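Side-chain contacts in (S)-ureidoglycine--glyoxylate transaminase (Bacillus subtilis, PDB 3ISL), which transfers the amino group of (S)-ureidoglycine to glyoxylate in purine catabolism, yielding oxalurate and glycine with pyridoxal 5'-phosphate as cofactor: residues A80-P85 against P137-M142; D88-I93 against R130-V135; H113-E118 against E126-E131. All coordinates share one frame; numbering follows the deposited sequence.

Interaction 1 (A80-P85 against P137-M142); sequences ASVIEP and PKIVAM
K138 NZ has two partners: it donates a hydrogen bond to V82 O at 3.1 Å and forms a salt bridge with the carboxylate of D87. The ammonium does not come along a lone pair of V82 O; it stands 38° above the carbonyl plane, with a C=O...N angle of 142°. It gets there on a fully stretched side chain, CG lying anti to the backbone N (chi1 174°). V82 is the last residue of helix 71-82, so the positive charge sits at the C-terminal end of that helix, where it is likely to be favoured. E84 OE1 is a looser electrostatic neighbour, 4.6 Å from K138 NZ. This corner belongs to the large domain of a fold-type I PLP enzyme, where helix 71-82 packs against the central sheet and I139 opens one of its inner strands. A methionine in place of K138 would probably leave D87 without its counter-charge and V82 O without this donor. Beside the polar pair, I139 CD1 rests against V82, the last helical residue, and I83, the first after it. It meets I83 CG1 at 3.5 Å, the two side chains crossing nearly at right angles, and V82 CG1 still closer at 3.3 Å, tighter than normal carbon contact and somewhat doubtful. V89 and I170 of the flanking strands also touch I139.

Interaction 2 (D88-I93 against R130-V135); sequences DVLIPI and REIKKV
Helix 125-135 is the connecting helix of a beta-alpha-beta crossover: it joins strand 111-116 to strand 139-143 and, on the way, lays I132 and E131 over L90 of the strand between them. Over these segments helix and strand run almost antiparallel, at 166°, with their axes 9.8 Å apart. L90 carries the contact. Its CG is anti to the backbone N (chi1 -151°), and this sends CD1 to the helix, where it meets I132 CG1 at 3.6 Å. The two side chains cross at about a right angle, and the same methyl lies 4.0 Å from E131 CB, resting at the junction of two consecutive helical residues. Further along, near the C-terminal end of the helix, the meeting is looser: D88 CB and V135 CG1 stay 4.4 Å apart. The acidic head of E131 takes no part in the apolar patch. It is held by K134 of the next helical turn in a salt bridge, K134 NZ to E131 OE1 at 2.9 Å; the ammonium meets OE1 on the syn side, 18° out of the carboxylate plane, and a second, weak bond goes to OE2. I132 also leans on V140 of strand 139-143; the backbone of L90 pairs with I139 and A141, which flank it. Such a crossover helix packs on the parallel part of the mixed large-domain sheet, as in fold-type I PLP enzymes.

Interaction 3 (H113-E118 against E126-E131); sequences HMLECE and EDIIRE
This is a small, apolar helix-to-strand contact at the edge of the sheet, where L115 of strand 111-116, outermost in this chain, reaches up to E131 and I128 of helix 125-135. The isobutyl head of L115 straddles the aliphatic part of the glutamate: CD2 lies 3.7 Å from E131 CG and CD1 3.8 Å from that same CG. The two side chains cross obliquely, and CD1 also comes within 4.1 Å of E131 CB. Chi1 of -65° sets E131 CG against the leucine, and the bend at chi2 (-71°) then turns the carboxylate to its salt bridge with K134. One turn earlier on the helix, I128 contributes more loosely, its CG1 at 4.2 Å from L115 CD1. The leucine is therefore covered by two residues three positions apart, on the sheet-facing side of the helix. F123, in the loop leading from strand to helix, touches both L115 and I128. I128 goes on to reach P92 in strand 88-93 and I158 of helix 156-164, while L115 is tied by its backbone to I91 and I93 of strand 88-93.

The three contacts lie on the two faces of one end of the central sheet: interactions 2 and 3 on one, interaction 1 on the other. The former share helix 125-135, with centres about 6 Å apart; probable hydrogen bonds V89 O to H113 N and I93 N to L115 O, both 2.8 Å, join their strands. Interaction 1 lies about 11 Å from interaction 2, centre to centre, and is stitched to it by the probable hydrogen bonds I139 O to L90 N (2.9 Å) and A141 N to L90 O (3.0 Å). M142 CE, 3.8 Å from I128 CD1, links interactions 1 and 3. All lie away from the PLP pocket, although strand 139-143 ends there, at V143.

Interaction 1 (A80-P85 against P137-M142)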
ATOM      1  N   ALA A  80      11.982   8.878   7.693  1.00 26.32           N
ATOM      2  CA  ALA A  80      12.077   8.090   8.931  1.00 27.85           C
ATOM      3  C   ALA A  80      13.449   7.415   9.073  1.00 28.17           C
ATOM      4  O   ALA A  80      14.013   7.355  10.164  1.00 27.95           O
ATOM      5  CB  ALA A  80      10.959   7.014   8.990  1.00 27.43           C
ATOM      6  N   SER A  81      13.983   6.916   7.976  1.00 27.44           N
ATOM      7  CA  SER A  81      15.153   6.055   8.085  1.00 28.04           C
ATOM      8  C   SER A  81      16.431   6.899   8.246  1.00 28.05           C
ATOM      9  O   SER A  81      17.411   6.427   8.747  1.00 27.78           O
ATOM     10  CB  SER A  81      15.226   5.123   6.877  1.00 28.78           C
ATOM     11  OG  SER A  81      15.572   5.886   5.713  1.00 36.08           O
ATOM     12  N   VAL A  82      16.349   8.178   7.905  1.00 26.86           N
ATOM     13  CA  VAL A  82      17.505   9.052   7.852  1.00 28.83           C
ATOM     14  C   VAL A  82      17.495  10.172   8.943  1.00 28.77           C
ATOM     15  O   VAL A  82      18.466  10.885   9.101  1.00 29.02           O
ATOM     16  CB  VAL A  82      17.580   9.526   6.380  1.00 29.68           C
ATOM     17  CG1 VAL A  82      17.349  10.946   6.191  1.00 29.90           C
ATOM     18  CG2 VAL A  82      18.702   8.807   5.603  1.00 28.52           C
ATOM     19  N   ILE A  83      16.420  10.248   9.747  1.00 27.77           N
ATOM     20  CA  ILE A  83      16.240  11.277  10.758  1.00 26.88           C
ATOM     21  C   ILE A  83      16.261  10.720  12.134  1.00 27.71           C
ATOM     22  O   ILE A  83      15.456   9.848  12.446  1.00 27.35           O
ATOM     23  CB  ILE A  83      14.935  12.056  10.585  1.00 25.72           C
ATOM     24  CG1 ILE A  83      15.054  12.937   9.333  1.00 25.05           C
ATOM     25  CG2 ILE A  83      14.697  12.971  11.829  1.00 24.75           C
ATOM     26  CD1 ILE A  83      13.776  13.626   8.938  1.00 23.19           C
ATOM     27  N   GLU A  84      17.198  11.196  12.947  1.00 28.22           N
ATOM     28  CA  GLU A  84      17.181  10.932  14.397  1.00 30.73           C
ATOM     29  C   GLU A  84      16.745  12.229  15.104  1.00 30.65           C
ATOM     30  O   GLU A  84      17.003  13.316  14.595  1.00 29.93           O
ATOM     31  CB  GLU A  84      18.587  10.528  14.884  1.00 31.42           C
ATOM     32  CG  GLU A  84      18.951   9.028  14.689  1.00 35.96           C
ATOM     33  CD  GLU A  84      20.491   8.828  14.579  1.00 42.91           C
ATOM     34  OE1 GLU A  84      21.224   9.735  15.015  1.00 43.09           O
ATOM     35  OE2 GLU A  84      20.963   7.788  14.027  1.00 44.82           O
ATOM     36  N   PRO A  85      16.085  12.121  16.276  1.00 30.42           N
ATOM     37  CA  PRO A  85      15.678  13.352  16.950  1.00 30.69           C
ATOM     38  C   PRO A  85      16.827  14.348  16.981  1.00 30.35           C
ATOM     39  O   PRO A  85      17.978  13.931  17.129  1.00 29.07           O
ATOM     40  CB  PRO A  85      15.349  12.865  18.398  1.00 29.89           C
ATOM     41  CG  PRO A  85      14.770  11.492  18.124  1.00 32.48           C
ATOM     42  CD  PRO A  85      15.734  10.932  17.069  1.00 30.62           C
ATOM     43  N   PRO A 137      22.714  21.584   7.474  1.00 25.96           N
ATOM     44  CA  PRO A 137      21.772  20.540   7.878  1.00 25.39           C
ATOM     45  C   PRO A 137      22.309  19.140   7.564  1.00 24.91           C
ATOM     46  O   PRO A 137      23.077  18.948   6.598  1.00 24.29           O
ATOM     47  CB  PRO A 137      20.549  20.859   7.006  1.00 25.50           C
ATOM     48  CG  PRO A 137      21.154  21.321   5.754  1.00 24.77           C
ATOM     49  CD  PRO A 137      22.326  22.197   6.197  1.00 25.43           C
ATOM     50  N   LYS A 138      21.911  18.146   8.337  1.00 24.79           N
ATOM     51  CA  LYS A 138      22.165  16.759   7.911  1.00 25.08           C
ATOM     52  C   LYS A 138      21.392  16.493   6.579  1.00 24.65           C
ATOM     53  O   LYS A 138      21.860  15.777   5.669  1.00 24.67           O
ATOM     54  CB  LYS A 138      21.753  15.761   9.037  1.00 24.52           C
ATOM     55  CG  LYS A 138      21.833  14.303   8.650  1.00 26.92           C
ATOM     56  CD  LYS A 138      21.431  13.361   9.827  1.00 29.11           C
ATOM     57  CE  LYS A 138      21.657  11.913   9.508  1.00 26.97           C
ATOM     58  NZ  LYS A 138      21.165  11.046  10.624  1.00 27.41           N
ATOM     59  N   ILE A 139      20.226  17.103   6.463  1.00 24.55           N
ATOM     60  CA  ILE A 139      19.312  16.762   5.376  1.00 25.34           C
ATOM     61  C   ILE A 139      18.680  18.014   4.769  1.00 25.75           C
ATOM     62  O   ILE A 139      18.232  18.935   5.509  1.00 23.66           O
ATOM     63  CB  ILE A 139      18.124  15.901   5.878  1.00 25.75           C
ATOM     64  CG1 ILE A 139      18.660  14.594   6.462  1.00 27.11           C
ATOM     65  CG2 ILE A 139      17.045  15.670   4.710  1.00 23.91           C
ATOM     66  CD1 ILE A 139      17.789  14.015   7.423  1.00 26.66           C
ATOM     67  N   VAL A 140      18.637  18.035   3.435  1.00 24.88           N
ATOM     68  CA  VAL A 140      17.741  18.959   2.780  1.00 24.03           C
ATOM     69  C   VAL A 140      16.700  18.223   1.981  1.00 24.44           C
ATOM     70  O   VAL A 140      17.013  17.353   1.169  1.00 22.07           O
ATOM     71  CB  VAL A 140      18.453  20.173   2.085  1.00 25.91           C
ATOM     72  CG1 VAL A 140      19.989  20.235   2.256  1.00 26.30           C
ATOM     73  CG2 VAL A 140      17.829  20.671   0.779  1.00 22.34           C
ATOM     74  N   ALA A 141      15.439  18.544   2.302  1.00 24.93           N
ATOM     75  CA  ALA A 141      14.289  17.832   1.766  1.00 24.63           C
ATOM     76  C   ALA A 141      13.522  18.807   0.930  1.00 24.27           C
ATOM     77  O   ALA A 141      13.181  19.896   1.403  1.00 24.96           O
ATOM     78  CB  ALA A 141      13.379  17.269   2.908  1.00 23.48           C
ATOM     79  N   MET A 142      13.171  18.405  -0.281  1.00 23.07           N
ATOM     80  CA  MET A 142      12.488  19.326  -1.164  1.00 25.18           C
ATOM     81  C   MET A 142      11.566  18.660  -2.210  1.00 24.07           C
ATOM     82  O   MET A 142      11.844  17.559  -2.655  1.00 23.43           O
ATOM     83  CB  MET A 142      13.559  20.108  -1.913  1.00 25.69           C
ATOM     84  CG  MET A 142      13.152  21.496  -2.273  1.00 29.04           C
ATOM     85  SD  MET A 142      14.549  22.223  -3.177  1.00 34.39           S
ATOM     86  CE  MET A 142      13.627  23.544  -3.947  1.00 28.85           C
TER

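Interaction 2 (D88-I93 against R130-V135)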
ATOM      1  N   ASP A  88      19.203  18.442  12.136  1.00 28.14           N
ATOM      2  CA  ASP A  88      18.755  19.635  11.423  1.00 27.19           C
ATOM      3  C   ASP A  88      18.309  19.259   9.998  1.00 26.82           C
ATOM      4  O   ASP A  88      19.020  18.537   9.304  1.00 26.63           O
ATOM      5  CB  ASP A  88      19.899  20.615  11.344  1.00 26.89           C
ATOM      6  CG  ASP A  88      20.203  21.283  12.682  1.00 28.66           C
ATOM      7  OD1 ASP A  88      19.273  21.764  13.347  1.00 28.42           O
ATOM      8  OD2 ASP A  88      21.398  21.386  13.018  1.00 31.49           O
ATOM      9  N   VAL A  89      17.145  19.762   9.583  1.00 25.72           N
ATOM     10  CA  VAL A  89      16.568  19.458   8.288  1.00 24.55           C
ATOM     11  C   VAL A  89      16.061  20.762   7.678  1.00 24.49           C
ATOM     12  O   VAL A  89      15.193  21.433   8.236  1.00 23.51           O
ATOM     13  CB  VAL A  89      15.394  18.419   8.419  1.00 26.85           C
ATOM     14  CG1 VAL A  89      14.702  18.166   7.041  1.00 25.89           C
ATOM     15  CG2 VAL A  89      15.858  17.056   9.099  1.00 21.99           C
ATOM     16  N   LEU A  90      16.611  21.100   6.517  1.00 23.73           N
ATOM     17  CA  LEU A  90      16.266  22.321   5.810  1.00 23.08           C
ATOM     18  C   LEU A  90      15.198  21.957   4.759  1.00 21.24           C
ATOM     19  O   LEU A  90      15.428  21.115   3.920  1.00 20.13           O
ATOM     20  CB  LEU A  90      17.470  22.839   5.035  1.00 21.15           C
ATOM     21  CG  LEU A  90      17.654  24.342   4.761  1.00 24.11           C
ATOM     22  CD1 LEU A  90      18.307  24.614   3.404  1.00 22.05           C
ATOM     23  CD2 LEU A  90      16.537  25.353   5.106  1.00 22.74           C
ATOM     24  N   ILE A  91      14.084  22.651   4.768  1.00 20.61           N
ATOM     25  CA  ILE A  91      13.036  22.352   3.811  1.00 21.32           C
ATOM     26  C   ILE A  91      12.611  23.661   3.156  1.00 21.90           C
ATOM     27  O   ILE A  91      11.926  24.464   3.774  1.00 20.07           O
ATOM     28  CB  ILE A  91      11.839  21.682   4.494  1.00 22.81           C
ATOM     29  CG1 ILE A  91      12.334  20.530   5.392  1.00 25.94           C
ATOM     30  CG2 ILE A  91      10.817  21.170   3.421  1.00 19.71           C
ATOM     31  CD1 ILE A  91      11.242  19.777   6.193  1.00 30.01           C
ATOM     32  N   PRO A  92      13.004  23.867   1.907  1.00 22.09           N
ATOM     33  CA  PRO A  92      12.496  25.056   1.233  1.00 23.94           C
ATOM     34  C   PRO A  92      11.126  24.709   0.666  1.00 25.28           C
ATOM     35  O   PRO A  92      11.023  23.819  -0.144  1.00 26.46           O
ATOM     36  CB  PRO A  92      13.523  25.320   0.093  1.00 22.22           C
ATOM     37  CG  PRO A  92      14.644  24.338   0.279  1.00 23.94           C
ATOM     38  CD  PRO A  92      14.002  23.154   1.098  1.00 23.14           C
ATOM     39  N   ILE A  93      10.113  25.471   1.057  1.00 26.13           N
ATOM     40  CA  ILE A  93       8.719  25.214   0.762  1.00 26.05           C
ATOM     41  C   ILE A  93       8.118  26.242  -0.188  1.00 25.91           C
ATOM     42  O   ILE A  93       8.139  27.442   0.083  1.00 24.10           O
ATOM     43  CB  ILE A  93       7.954  25.244   2.064  1.00 26.49           C
ATOM     44  CG1 ILE A  93       8.389  24.050   2.947  1.00 24.51           C
ATOM     45  CG2 ILE A  93       6.404  25.187   1.825  1.00 25.19           C
ATOM     46  CD1 ILE A  93       8.067  24.360   4.443  1.00 23.39           C
ATOM     47  N   ARG A 130      22.792  29.454   0.174  1.00 24.01           N
ATOM     48  CA  ARG A 130      23.202  30.250   1.356  1.00 26.78           C
ATOM     49  C   ARG A 130      22.666  29.685   2.730  1.00 26.96           C
ATOM     50  O   ARG A 130      23.423  29.656   3.733  1.00 26.78           O
ATOM     51  CB  ARG A 130      22.808  31.700   1.136  1.00 27.19           C
ATOM     52  CG  ARG A 130      23.189  32.659   2.210  1.00 33.08           C
ATOM     53  CD  ARG A 130      24.456  33.399   1.794  1.00 38.70           C
ATOM     54  NE  ARG A 130      24.512  34.692   2.448  1.00 39.84           N
ATOM     55  CZ  ARG A 130      25.469  35.067   3.281  1.00 37.05           C
ATOM     56  NH1 ARG A 130      26.501  34.254   3.548  1.00 36.56           N
ATOM     57  NH2 ARG A 130      25.389  36.277   3.803  1.00 38.40           N
ATOM     58  N   GLU A 131      21.406  29.231   2.771  1.00 25.32           N
ATOM     59  CA  GLU A 131      20.867  28.601   3.998  1.00 26.52           C
ATOM     60  C   GLU A 131      21.488  27.290   4.302  1.00 25.00           C
ATOM     61  O   GLU A 131      21.659  26.961   5.478  1.00 27.19           O
ATOM     62  CB  GLU A 131      19.352  28.410   3.963  1.00 27.00           C
ATOM     63  CG  GLU A 131      18.689  29.758   3.922  1.00 31.94           C
ATOM     64  CD  GLU A 131      18.798  30.511   5.248  1.00 31.13           C
ATOM     65  OE1 GLU A 131      18.601  29.905   6.310  1.00 32.97           O
ATOM     66  OE2 GLU A 131      19.021  31.729   5.200  1.00 39.79           O
ATOM     67  N   ILE A 132      21.788  26.518   3.273  1.00 23.38           N
ATOM     68  CA  ILE A 132      22.533  25.302   3.436  1.00 23.57           C
ATOM     69  C   ILE A 132      23.851  25.608   4.153  1.00 24.36           C
ATOM     70  O   ILE A 132      24.157  24.965   5.154  1.00 24.14           O
ATOM     71  CB  ILE A 132      22.736  24.519   2.104  1.00 23.60           C
ATOM     72  CG1 ILE A 132      21.346  24.079   1.507  1.00 22.26           C
ATOM     73  CG2 ILE A 132      23.656  23.266   2.339  1.00 24.31           C
ATOM     74  CD1 ILE A 132      21.479  23.428   0.123  1.00 20.55           C
ATOM     75  N   LYS A 133      24.596  26.621   3.683  1.00 23.83           N
ATOM     76  CA  LYS A 133      25.915  26.883   4.230  1.00 26.37           C
ATOM     77  C   LYS A 133      25.819  27.360   5.677  1.00 26.29           C
ATOM     78  O   LYS A 133      26.642  27.057   6.510  1.00 27.21           O
ATOM     79  CB  LYS A 133      26.728  27.845   3.354  1.00 26.53           C
ATOM     80  CG  LYS A 133      27.324  27.203   2.063  1.00 29.32           C
ATOM     81  CD  LYS A 133      27.781  28.294   1.024  1.00 34.09           C
ATOM     82  CE  LYS A 133      26.505  29.227   0.563  1.00 37.45           C
ATOM     83  NZ  LYS A 133      26.576  30.437  -0.483  1.00 22.23           N
ATOM     84  N   LYS A 134      24.762  28.085   5.959  1.00 27.61           N
ATOM     85  CA  LYS A 134      24.514  28.654   7.222  1.00 27.48           C
ATOM     86  C   LYS A 134      24.000  27.611   8.230  1.00 27.82           C
ATOM     87  O   LYS A 134      24.459  27.570   9.360  1.00 27.70           O
ATOM     88  CB  LYS A 134      23.476  29.738   7.026  1.00 28.82           C
ATOM     89  CG  LYS A 134      23.079  30.461   8.275  1.00 33.65           C
ATOM     90  CD  LYS A 134      21.999  31.449   7.960  1.00 41.64           C
ATOM     91  CE  LYS A 134      21.016  31.495   9.102  1.00 45.46           C
ATOM     92  NZ  LYS A 134      19.686  31.638   8.418  1.00 49.21           N
ATOM     93  N   VAL A 135      23.032  26.796   7.837  1.00 26.79           N
ATOM     94  CA  VAL A 135      22.412  25.899   8.791  1.00 28.02           C
ATOM     95  C   VAL A 135      23.241  24.607   8.951  1.00 28.34           C
ATOM     96  O   VAL A 135      23.251  23.980  10.034  1.00 29.10           O
ATOM     97  CB  VAL A 135      20.931  25.604   8.378  1.00 28.08           C
ATOM     98  CG1 VAL A 135      20.302  24.518   9.245  1.00 25.68           C
ATOM     99  CG2 VAL A 135      20.116  26.924   8.465  1.00 28.43           C
TER

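Interaction 3 (H113-E118 against E126-E131)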
ATOM      1  N   HIS A 113      14.236  23.547   9.763  1.00 29.98           N
ATOM      2  CA  HIS A 113      14.454  24.945   9.302  1.00 30.01           C
ATOM      3  C   HIS A 113      13.678  25.104   7.988  1.00 30.58           C
ATOM      4  O   HIS A 113      13.978  24.400   6.989  1.00 30.60           O
ATOM      5  CB  HIS A 113      15.962  25.239   9.135  1.00 29.05           C
ATOM      6  CG  HIS A 113      16.786  24.883  10.342  1.00 32.04           C
ATOM      7  ND1 HIS A 113      17.065  23.574  10.708  1.00 36.16           N
ATOM      8  CD2 HIS A 113      17.418  25.663  11.251  1.00 33.46           C
ATOM      9  CE1 HIS A 113      17.829  23.567  11.788  1.00 31.46           C
ATOM     10  NE2 HIS A 113      18.050  24.819  12.142  1.00 34.68           N
ATOM     11  N   MET A 114      12.613  25.908   7.987  1.00 30.29           N
ATOM     12  CA  MET A 114      11.901  26.107   6.731  1.00 31.12           C
ATOM     13  C   MET A 114      12.210  27.444   6.091  1.00 30.83           C
ATOM     14  O   MET A 114      12.479  28.425   6.792  1.00 30.82           O
ATOM     15  CB  MET A 114      10.399  25.821   6.823  1.00 32.53           C
ATOM     16  CG  MET A 114       9.584  26.566   7.848  1.00 37.14           C
ATOM     17  SD  MET A 114       7.977  25.708   8.032  1.00 45.28           S
ATOM     18  CE  MET A 114       8.094  25.023   9.677  1.00 44.77           C
ATOM     19  N   LEU A 115      12.288  27.457   4.771  1.00 28.63           N
ATOM     20  CA  LEU A 115      12.234  28.687   4.021  1.00 29.00           C
ATOM     21  C   LEU A 115      10.887  28.644   3.306  1.00 29.63           C
ATOM     22  O   LEU A 115      10.436  27.551   2.907  1.00 29.25           O
ATOM     23  CB  LEU A 115      13.331  28.718   2.969  1.00 27.80           C
ATOM     24  CG  LEU A 115      14.786  28.945   3.319  1.00 31.53           C
ATOM     25  CD1 LEU A 115      15.662  28.417   2.153  1.00 33.04           C
ATOM     26  CD2 LEU A 115      15.021  30.448   3.598  1.00 36.44           C
ATOM     27  N   GLU A 116      10.244  29.784   3.106  1.00 29.55           N
ATOM     28  CA  GLU A 116       8.960  29.769   2.402  1.00 30.15           C
ATOM     29  C   GLU A 116       8.898  30.916   1.411  1.00 30.90           C
ATOM     30  O   GLU A 116       9.216  32.053   1.751  1.00 31.23           O
ATOM     31  CB  GLU A 116       7.799  29.880   3.381  1.00 30.64           C
ATOM     32  CG  GLU A 116       7.660  28.716   4.422  1.00 29.25           C
ATOM     33  CD  GLU A 116       6.780  29.145   5.622  1.00 32.72           C
ATOM     34  OE1 GLU A 116       7.265  29.874   6.516  1.00 36.38           O
ATOM     35  OE2 GLU A 116       5.593  28.801   5.686  1.00 29.21           O
ATOM     36  N   CYS A 117       8.472  30.627   0.188  1.00 30.81           N
ATOM     37  CA  CYS A 117       8.212  31.697  -0.757  1.00 31.08           C
ATOM     38  C   CYS A 117       6.771  31.710  -1.250  1.00 30.55           C
ATOM     39  O   CYS A 117       6.003  30.779  -0.973  1.00 28.89           O
ATOM     40  CB  CYS A 117       9.194  31.695  -1.954  1.00 31.92           C
ATOM     41  SG  CYS A 117       9.055  30.270  -3.011  1.00 32.53           S
ATOM     42  N   GLU A 118       6.443  32.767  -2.008  1.00 29.05           N
ATOM     43  CA  GLU A 118       5.118  32.942  -2.524  1.00 29.40           C
ATOM     44  C   GLU A 118       4.651  31.799  -3.426  1.00 28.61           C
ATOM     45  O   GLU A 118       5.324  31.435  -4.379  1.00 26.07           O
ATOM     46  CB  GLU A 118       5.000  34.260  -3.312  1.00 30.04           C
ATOM     47  CG  GLU A 118       3.698  34.927  -2.990  1.00 35.36           C
ATOM     48  CD  GLU A 118       3.173  35.889  -4.032  1.00 41.75           C
ATOM     49  OE1 GLU A 118       2.613  36.924  -3.596  1.00 44.68           O
ATOM     50  OE2 GLU A 118       3.255  35.617  -5.251  1.00 41.97           O
ATOM     51  N   GLU A 126      20.440  30.264  -5.286  1.00 22.63           N
ATOM     52  CA  GLU A 126      21.462  30.944  -4.464  1.00 23.91           C
ATOM     53  C   GLU A 126      20.991  31.253  -3.052  1.00 24.34           C
ATOM     54  O   GLU A 126      21.812  31.150  -2.097  1.00 25.51           O
ATOM     55  CB  GLU A 126      21.983  32.249  -5.140  1.00 24.56           C
ATOM     56  CG  GLU A 126      22.856  32.008  -6.398  1.00 27.15           C
ATOM     57  CD  GLU A 126      23.421  33.301  -6.990  1.00 30.68           C
ATOM     58  OE1 GLU A 126      24.039  34.114  -6.253  1.00 24.95           O
ATOM     59  OE2 GLU A 126      23.231  33.500  -8.208  1.00 34.99           O
ATOM     60  N   ASP A 127      19.719  31.651  -2.885  1.00 23.93           N
ATOM     61  CA  ASP A 127      19.137  31.765  -1.482  1.00 23.36           C
ATOM     62  C   ASP A 127      19.105  30.453  -0.709  1.00 23.23           C
ATOM     63  O   ASP A 127      19.482  30.404   0.482  1.00 23.03           O
ATOM     64  CB  ASP A 127      17.774  32.448  -1.486  1.00 23.17           C
ATOM     65  CG  ASP A 127      17.852  33.869  -2.105  1.00 23.64           C
ATOM     66  OD1 ASP A 127      18.838  34.563  -1.855  1.00 21.76           O
ATOM     67  OD2 ASP A 127      16.991  34.285  -2.881  1.00 26.27           O
ATOM     68  N   ILE A 128      18.735  29.373  -1.376  1.00 22.50           N
ATOM     69  CA  ILE A 128      18.740  28.059  -0.706  1.00 22.03           C
ATOM     70  C   ILE A 128      20.179  27.634  -0.281  1.00 23.46           C
ATOM     71  O   ILE A 128      20.448  27.207   0.893  1.00 22.96           O
ATOM     72  CB  ILE A 128      18.019  26.987  -1.590  1.00 21.61           C
ATOM     73  CG1 ILE A 128      16.553  27.414  -1.797  1.00 18.86           C
ATOM     74  CG2 ILE A 128      18.138  25.540  -0.932  1.00 18.64           C
ATOM     75  CD1 ILE A 128      15.687  26.524  -2.663  1.00 20.87           C
ATOM     76  N   ILE A 129      21.087  27.712  -1.255  1.00 23.19           N
ATOM     77  CA  ILE A 129      22.493  27.325  -1.065  1.00 23.72           C
ATOM     78  C   ILE A 129      23.102  28.167   0.110  1.00 24.86           C
ATOM     79  O   ILE A 129      23.757  27.615   1.006  1.00 24.70           O
ATOM     80  CB  ILE A 129      23.233  27.476  -2.383  1.00 23.94           C
ATOM     81  CG1 ILE A 129      22.698  26.429  -3.398  1.00 21.98           C
ATOM     82  CG2 ILE A 129      24.760  27.476  -2.161  1.00 23.88           C
ATOM     83  CD1 ILE A 129      23.117  26.771  -4.832  1.00 26.07           C
ATOM     84  N   ARG A 130      22.792  29.454   0.174  1.00 24.01           N
ATOM     85  CA  ARG A 130      23.202  30.250   1.356  1.00 26.78           C
ATOM     86  C   ARG A 130      22.666  29.685   2.730  1.00 26.96           C
ATOM     87  O   ARG A 130      23.423  29.656   3.733  1.00 26.78           O
ATOM     88  CB  ARG A 130      22.808  31.700   1.136  1.00 27.19           C
ATOM     89  CG  ARG A 130      23.189  32.659   2.210  1.00 33.08           C
ATOM     90  CD  ARG A 130      24.456  33.399   1.794  1.00 38.70           C
ATOM     91  NE  ARG A 130      24.512  34.692   2.448  1.00 39.84           N
ATOM     92  CZ  ARG A 130      25.469  35.067   3.281  1.00 37.05           C
ATOM     93  NH1 ARG A 130      26.501  34.254   3.548  1.00 36.56           N
ATOM     94  NH2 ARG A 130      25.389  36.277   3.803  1.00 38.40           N
ATOM     95  N   GLU A 131      21.406  29.231   2.771  1.00 25.32           N
ATOM     96  CA  GLU A 131      20.867  28.601   3.998  1.00 26.52           C
ATOM     97  C   GLU A 131      21.488  27.290   4.302  1.00 25.00           C
ATOM     98  O   GLU A 131      21.659  26.961   5.478  1.00 27.19           O
ATOM     99  CB  GLU A 131      19.352  28.410   3.963  1.00 27.00           C
ATOM    100  CG  GLU A 131      18.689  29.758   3.922  1.00 31.94           C
ATOM    101  CD  GLU A 131      18.798  30.511   5.248  1.00 31.13           C
ATOM    102  OE1 GLU A 131      18.601  29.905   6.310  1.00 32.97           O
ATOM    103  OE2 GLU A 131      19.021  31.729   5.200  1.00 39.79           O
TER